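Local atomic coordinates of N-terminal acetyltransferase B complex subunit MDM20 (Candida albicans, PDB entry 5K04), a protein that probably serves as the non-catalytic auxiliary subunit of the NatB complex, which acetylates the N-termini of proteins, with NAT3 as its partner. Residues S142-H154 with L175-Y189. Sequence-based numbering, arbitrary orientation.
Sequences SRLHTLWYAFSFH and LMEGLQPFENTQEIY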
loop_
_atom_site.group_PDB
_atom_site.type_symbol
_atom_site.label_atom_id
_atom_site.label_comp_id
_atom_site.label_asym_id
_atom_site.label_seq_id
_atom_site.Cartn_x
_atom_site.Cartn_y
_atom_site.Cartn_z
ATOM N N SER A 142 20.819 18.466 24.062
ATOM C CA SER A 142 19.802 18.660 23.041
ATOM C C SER A 142 18.440 18.242 23.562
ATOM O O SER A 142 18.209 17.067 23.864
ATOM C CB SER A 142 20.148 17.884 21.777
ATOM O OG SER A 142 19.099 17.968 20.826
ATOM N N ARG A 143 17.549 19.221 23.669
ATOM C CA ARG A 143 16.137 18.956 23.900
ATOM C C ARG A 143 15.577 17.985 22.859
ATOM O O ARG A 143 14.829 17.060 23.195
ATOM C CB ARG A 143 15.413 20.297 23.859
ATOM C CG ARG A 143 13.970 20.252 24.082
ATOM C CD ARG A 143 13.425 21.663 24.013
ATOM N NE ARG A 143 12.042 21.613 24.439
ATOM C CZ ARG A 143 11.651 21.753 25.700
ATOM N NH1 ARG A 143 12.557 21.956 26.657
ATOM N NH2 ARG A 143 10.358 21.685 26.000
ATOM N N LEU A 144 15.941 18.184 21.587
ATOM C CA LEU A 144 15.502 17.292 20.518
ATOM C C LEU A 144 15.901 15.850 20.806
ATOM O O LEU A 144 15.085 14.932 20.668
ATOM C CB LEU A 144 16.095 17.754 19.184
ATOM C CG LEU A 144 15.675 16.901 17.973
ATOM C CD1 LEU A 144 14.165 16.880 17.833
ATOM C CD2 LEU A 144 16.301 17.381 16.688
ATOM N N HIS A 145 17.165 15.638 21.214
ATOM C CA HIS A 145 17.666 14.290 21.479
ATOM C C HIS A 145 16.967 13.655 22.671
ATOM O O HIS A 145 16.756 12.436 22.687
ATOM C CB HIS A 145 19.179 14.326 21.699
ATOM C CG HIS A 145 19.938 14.713 20.471
ATOM N ND1 HIS A 145 21.271 15.062 20.491
ATOM C CD2 HIS A 145 19.538 14.818 19.180
ATOM C CE1 HIS A 145 21.656 15.378 19.267
ATOM N NE2 HIS A 145 20.624 15.239 18.455
ATOM N N THR A 146 16.617 14.454 23.683
ATOM C CA THR A 146 15.840 13.912 24.794
ATOM C C THR A 146 14.473 13.436 24.313
ATOM O O THR A 146 13.975 12.383 24.738
ATOM C CB THR A 146 15.717 14.970 25.891
ATOM O OG1 THR A 146 17.030 15.384 26.283
ATOM C CG2 THR A 146 14.983 14.397 27.092
ATOM N N LEU A 147 13.869 14.190 23.396
ATOM C CA LEU A 147 12.583 13.804 22.829
ATOM C C LEU A 147 12.704 12.505 22.041
ATOM O O LEU A 147 11.852 11.618 22.160
ATOM C CB LEU A 147 12.057 14.934 21.935
ATOM C CG LEU A 147 11.615 16.181 22.699
ATOM C CD1 LEU A 147 11.644 17.440 21.841
ATOM C CD2 LEU A 147 10.203 15.939 23.212
ATOM N N TRP A 148 13.747 12.400 21.206
ATOM C CA TRP A 148 14.050 11.164 20.485
ATOM C C TRP A 148 14.059 9.970 21.429
ATOM O O TRP A 148 13.344 8.978 21.233
ATOM C CB TRP A 148 15.415 11.284 19.802
ATOM C CG TRP A 148 15.436 12.199 18.607
ATOM C CD1 TRP A 148 14.423 13.003 18.169
ATOM C CD2 TRP A 148 16.523 12.379 17.675
ATOM N NE1 TRP A 148 14.813 13.679 17.023
ATOM C CE2 TRP A 148 16.090 13.310 16.697
ATOM C CE3 TRP A 148 17.812 11.842 17.573
ATOM C CZ2 TRP A 148 16.908 13.727 15.644
ATOM C CZ3 TRP A 148 18.630 12.254 16.521
ATOM C CH2 TRP A 148 18.172 13.192 15.573
ATOM N N TYR A 149 14.885 10.074 22.469
ATOM C CA TYR A 149 15.056 9.001 23.436
ATOM C C TYR A 149 13.721 8.627 24.071
ATOM O O TYR A 149 13.366 7.447 24.139
ATOM C CB TYR A 149 16.077 9.469 24.469
ATOM C CG TYR A 149 16.573 8.426 25.419
ATOM C CD1 TYR A 149 16.631 7.084 25.044
ATOM C CD2 TYR A 149 17.000 8.780 26.702
ATOM C CE1 TYR A 149 17.102 6.114 25.919
ATOM C CE2 TYR A 149 17.480 7.807 27.594
ATOM C CZ TYR A 149 17.531 6.475 27.192
ATOM O OH TYR A 149 17.992 5.503 28.051
ATOM N N ALA A 150 12.947 9.640 24.487
ATOM C CA ALA A 150 11.632 9.427 25.093
ATOM C C ALA A 150 10.667 8.777 24.113
ATOM O O ALA A 150 9.957 7.817 24.451
ATOM C CB ALA A 150 11.061 10.765 25.571
ATOM N N PHE A 151 10.609 9.312 22.900
ATOM C CA PHE A 151 9.740 8.736 21.882
ATOM C C PHE A 151 10.122 7.287 21.587
ATOM O O PHE A 151 9.245 6.449 21.343
ATOM C CB PHE A 151 9.798 9.600 20.615
ATOM C CG PHE A 151 8.846 9.159 19.541
ATOM C CD1 PHE A 151 7.476 9.287 19.714
ATOM C CD2 PHE A 151 9.327 8.617 18.361
ATOM C CE1 PHE A 151 6.602 8.874 18.714
ATOM C CE2 PHE A 151 8.466 8.215 17.365
ATOM C CZ PHE A 151 7.099 8.339 17.541
ATOM N N SER A 152 11.420 6.973 21.649
ATOM C CA SER A 152 11.884 5.619 21.371
ATOM C C SER A 152 11.380 4.628 22.412
ATOM O O SER A 152 11.304 3.430 22.118
ATOM C CB SER A 152 13.415 5.587 21.295
ATOM O OG SER A 152 14.017 5.785 22.567
ATOM N N PHE A 153 11.031 5.100 23.618
ATOM C CA PHE A 153 10.466 4.207 24.629
ATOM C C PHE A 153 9.038 3.823 24.290
ATOM O O PHE A 153 8.614 2.690 24.547
ATOM C CB PHE A 153 10.513 4.857 26.006
ATOM C CG PHE A 153 11.842 4.751 26.670
ATOM C CD1 PHE A 153 12.299 3.529 27.134
ATOM C CD2 PHE A 153 12.658 5.866 26.803
ATOM C CE1 PHE A 153 13.558 3.411 27.735
ATOM C CE2 PHE A 153 13.907 5.768 27.404
ATOM C CZ PHE A 153 14.362 4.535 27.874
ATOM N N HIS A 154 8.291 4.759 23.713
ATOM C CA HIS A 154 6.988 4.437 23.149
ATOM C C HIS A 154 7.101 3.416 22.022
ATOM O O HIS A 154 6.306 2.471 21.950
ATOM C CB HIS A 154 6.319 5.702 22.627
ATOM C CG HIS A 154 5.187 5.417 21.699
ATOM N ND1 HIS A 154 4.030 4.794 22.115
ATOM C CD2 HIS A 154 5.042 5.638 20.374
ATOM C CE1 HIS A 154 3.211 4.664 21.089
ATOM N NE2 HIS A 154 3.801 5.167 20.020
ATOM N N LEU A 175 11.639 11.520 31.333
ATOM C CA LEU A 175 12.376 12.318 30.353
ATOM C C LEU A 175 11.551 13.497 29.867
ATOM O O LEU A 175 12.070 14.608 29.713
ATOM C CB LEU A 175 12.766 11.450 29.158
ATOM C CG LEU A 175 13.900 10.465 29.374
ATOM C CD1 LEU A 175 13.880 9.431 28.290
ATOM C CD2 LEU A 175 15.222 11.219 29.404
ATOM N N MET A 176 10.261 13.262 29.594
ATOM C CA MET A 176 9.384 14.327 29.116
ATOM C C MET A 176 9.104 15.346 30.214
ATOM O O MET A 176 9.120 16.557 29.965
ATOM C CB MET A 176 8.078 13.734 28.553
ATOM C CG MET A 176 8.269 12.968 27.184
ATOM S SD MET A 176 9.214 13.847 25.985
ATOM C CE MET A 176 8.180 15.275 25.980
ATOM N N GLU A 177 8.868 14.875 31.445
ATOM C CA GLU A 177 8.673 15.799 32.556
ATOM C C GLU A 177 9.875 16.724 32.708
ATOM O O GLU A 177 9.707 17.908 33.023
ATOM C CB GLU A 177 8.364 15.008 33.842
ATOM C CG GLU A 177 6.933 14.365 33.810
ATOM C CD GLU A 177 6.627 13.317 34.901
ATOM O OE1 GLU A 177 7.539 12.913 35.664
ATOM O OE2 GLU A 177 5.441 12.896 34.983
ATOM N N GLY A 178 11.086 16.234 32.401
ATOM C CA GLY A 178 12.295 17.055 32.451
ATOM C C GLY A 178 12.321 18.216 31.460
ATOM O O GLY A 178 13.140 19.127 31.623
ATOM N N LEU A 179 11.442 18.206 30.454
ATOM C CA LEU A 179 11.420 19.209 29.391
ATOM C C LEU A 179 10.365 20.283 29.609
ATOM O O LEU A 179 10.234 21.185 28.775
ATOM C CB LEU A 179 11.184 18.540 28.041
ATOM C CG LEU A 179 12.256 17.506 27.698
ATOM C CD1 LEU A 179 11.941 16.799 26.383
ATOM C CD2 LEU A 179 13.622 18.188 27.654
ATOM N N GLN A 180 9.596 20.193 30.687
ATOM C CA GLN A 180 8.587 21.199 30.945
ATOM C C GLN A 180 9.255 22.537 31.255
ATOM O O GLN A 180 10.327 22.574 31.859
ATOM C CB GLN A 180 7.688 20.774 32.107
ATOM C CG GLN A 180 6.685 19.691 31.740
ATOM C CD GLN A 180 6.050 19.079 32.953
ATOM O OE1 GLN A 180 4.827 19.053 33.084
ATOM N NE2 GLN A 180 6.886 18.592 33.868
ATOM N N PRO A 181 8.624 23.661 30.863
ATOM C CA PRO A 181 7.308 23.719 30.196
ATOM C C PRO A 181 7.389 23.342 28.725
ATOM O O PRO A 181 8.411 23.598 28.082
ATOM C CB PRO A 181 6.901 25.191 30.362
ATOM C CG PRO A 181 8.231 25.930 30.372
ATOM C CD PRO A 181 9.202 25.005 31.077
ATOM N N PHE A 182 6.325 22.734 28.209
ATOM C CA PHE A 182 6.303 22.272 26.830
ATOM C C PHE A 182 6.139 23.447 25.870
ATOM O O PHE A 182 5.413 24.405 26.146
ATOM C CB PHE A 182 5.174 21.246 26.626
ATOM C CG PHE A 182 5.331 20.000 27.452
ATOM C CD1 PHE A 182 6.495 19.256 27.396
ATOM C CD2 PHE A 182 4.331 19.584 28.312
ATOM C CE1 PHE A 182 6.650 18.118 28.170
ATOM C CE2 PHE A 182 4.483 18.445 29.075
ATOM C CZ PHE A 182 5.647 17.713 29.005
ATOM N N GLU A 183 6.808 23.354 24.728
ATOM C CA GLU A 183 6.851 24.456 23.783
ATOM C C GLU A 183 5.926 24.267 22.588
ATOM O O GLU A 183 5.652 25.241 21.883
ATOM C CB GLU A 183 8.290 24.665 23.289
ATOM C CG GLU A 183 9.240 25.171 24.388
ATOM C CD GLU A 183 10.710 24.991 24.033
ATOM O OE1 GLU A 183 11.562 25.059 24.954
ATOM O OE2 GLU A 183 11.000 24.778 22.834
ATOM N N ASN A 184 5.439 23.050 22.342
ATOM C CA ASN A 184 4.577 22.814 21.196
ATOM C C ASN A 184 3.770 21.543 21.423
ATOM O O ASN A 184 3.980 20.803 22.387
ATOM C CB ASN A 184 5.380 22.725 19.898
ATOM C CG ASN A 184 6.349 21.576 19.908
ATOM O OD1 ASN A 184 5.949 20.404 19.943
ATOM N ND2 ASN A 184 7.645 21.900 19.849
ATOM N N THR A 185 2.850 21.293 20.490
ATOM C CA THR A 185 1.898 20.197 20.614
ATOM C C THR A 185 2.525 18.837 20.320
ATOM O O THR A 185 1.968 17.812 20.729
ATOM C CB THR A 185 0.698 20.468 19.690
ATOM O OG1 THR A 185 -0.174 19.342 19.719
ATOM C CG2 THR A 185 1.141 20.654 18.269
ATOM N N GLN A 186 3.687 18.813 19.650
ATOM C CA GLN A 186 4.419 17.564 19.436
ATOM C C GLN A 186 5.011 17.037 20.738
ATOM O O GLN A 186 4.942 15.832 21.023
ATOM C CB GLN A 186 5.527 17.769 18.400
ATOM C CG GLN A 186 5.028 18.126 17.016
ATOM C CD GLN A 186 4.360 16.966 16.290
ATOM O OE1 GLN A 186 4.307 15.833 16.779
ATOM N NE2 GLN A 186 3.857 17.247 15.098
ATOM N N GLU A 187 5.633 17.925 21.522
ATOM C CA GLU A 187 6.195 17.510 22.804
ATOM C C GLU A 187 5.089 17.020 23.735
ATOM O O GLU A 187 5.230 15.983 24.389
ATOM C CB GLU A 187 6.977 18.665 23.446
ATOM C CG GLU A 187 8.017 19.289 22.549
ATOM C CD GLU A 187 8.783 20.411 23.219
ATOM O OE1 GLU A 187 8.354 20.857 24.304
ATOM O OE2 GLU A 187 9.819 20.851 22.653
ATOM N N ILE A 188 3.978 17.756 23.795
ATOM C CA ILE A 188 2.843 17.336 24.611
ATOM C C ILE A 188 2.342 15.970 24.156
ATOM O O ILE A 188 2.073 15.087 24.980
ATOM C CB ILE A 188 1.735 18.407 24.559
ATOM C CG1 ILE A 188 2.219 19.712 25.214
ATOM C CG2 ILE A 188 0.472 17.900 25.222
ATOM C CD1 ILE A 188 1.242 20.883 25.098
ATOM N N TYR A 189 2.244 15.765 22.837
ATOM C CA TYR A 189 1.853 14.457 22.314
ATOM C C TYR A 189 2.747 13.348 22.879
ATOM O O TYR A 189 2.249 12.345 23.405
ATOM C CB TYR A 189 1.888 14.480 20.781
ATOM C CG TYR A 189 1.749 13.110 20.128
ATOM C CD1 TYR A 189 0.492 12.515 19.953
ATOM C CD2 TYR A 189 2.878 12.412 19.678
ATOM C CE1 TYR A 189 0.365 11.243 19.367
ATOM C CE2 TYR A 189 2.761 11.155 19.067
ATOM C CZ TYR A 189 1.504 10.576 18.927
ATOM O OH TYR A 189 1.391 9.350 18.345
#
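Arg-143, in the first turn of helix 143-157, reaches into the loop that joins helices 162-177 and 185-192, tying together three successive helices of an all-helical scaffold, consistent with the TPR-like helical hairpins of this family. Its chain is extended from CG to NE, with CG trans to the backbone N (chi1 -180°), and carries the guanidinium to Glu-187. The grip is side-on and nearly straight: Arg-143 NE donates to Glu-187 OE2 at 3.0 Å and Arg-143 NH2 to Glu-187 OE1 at 2.8 Å. Arg-143 NH2 also donates to Leu-179 O, 2.8 Å away, so arginine, rich in N-H groups, suits a place where carboxylates and a loop carbonyl converge on one side chain. The Glu-183 carboxylate stacks over one guanidinium face, planes 10° apart, contributing charge without a hydrogen bond, while Leu-179 CB covers the opposite face.

Farther along helix 143-157 the packing is apolar. Leu-175 is a knob among Thr-146, Tyr-149, Ala-150 and Phe-153; the small Ala-150 lets the helices approach closely, and Leu-175 CD1 lies 3.6 Å from Tyr-149 CD2. Leu-179 CD1 rests on Leu-147, whose CD2 also touches the bent Met-176 chain. Glu-187 OE1 is gripped a second time, by Glu-183 N at 3.0 Å, from the carboxylate face opposite Arg-143 NH2.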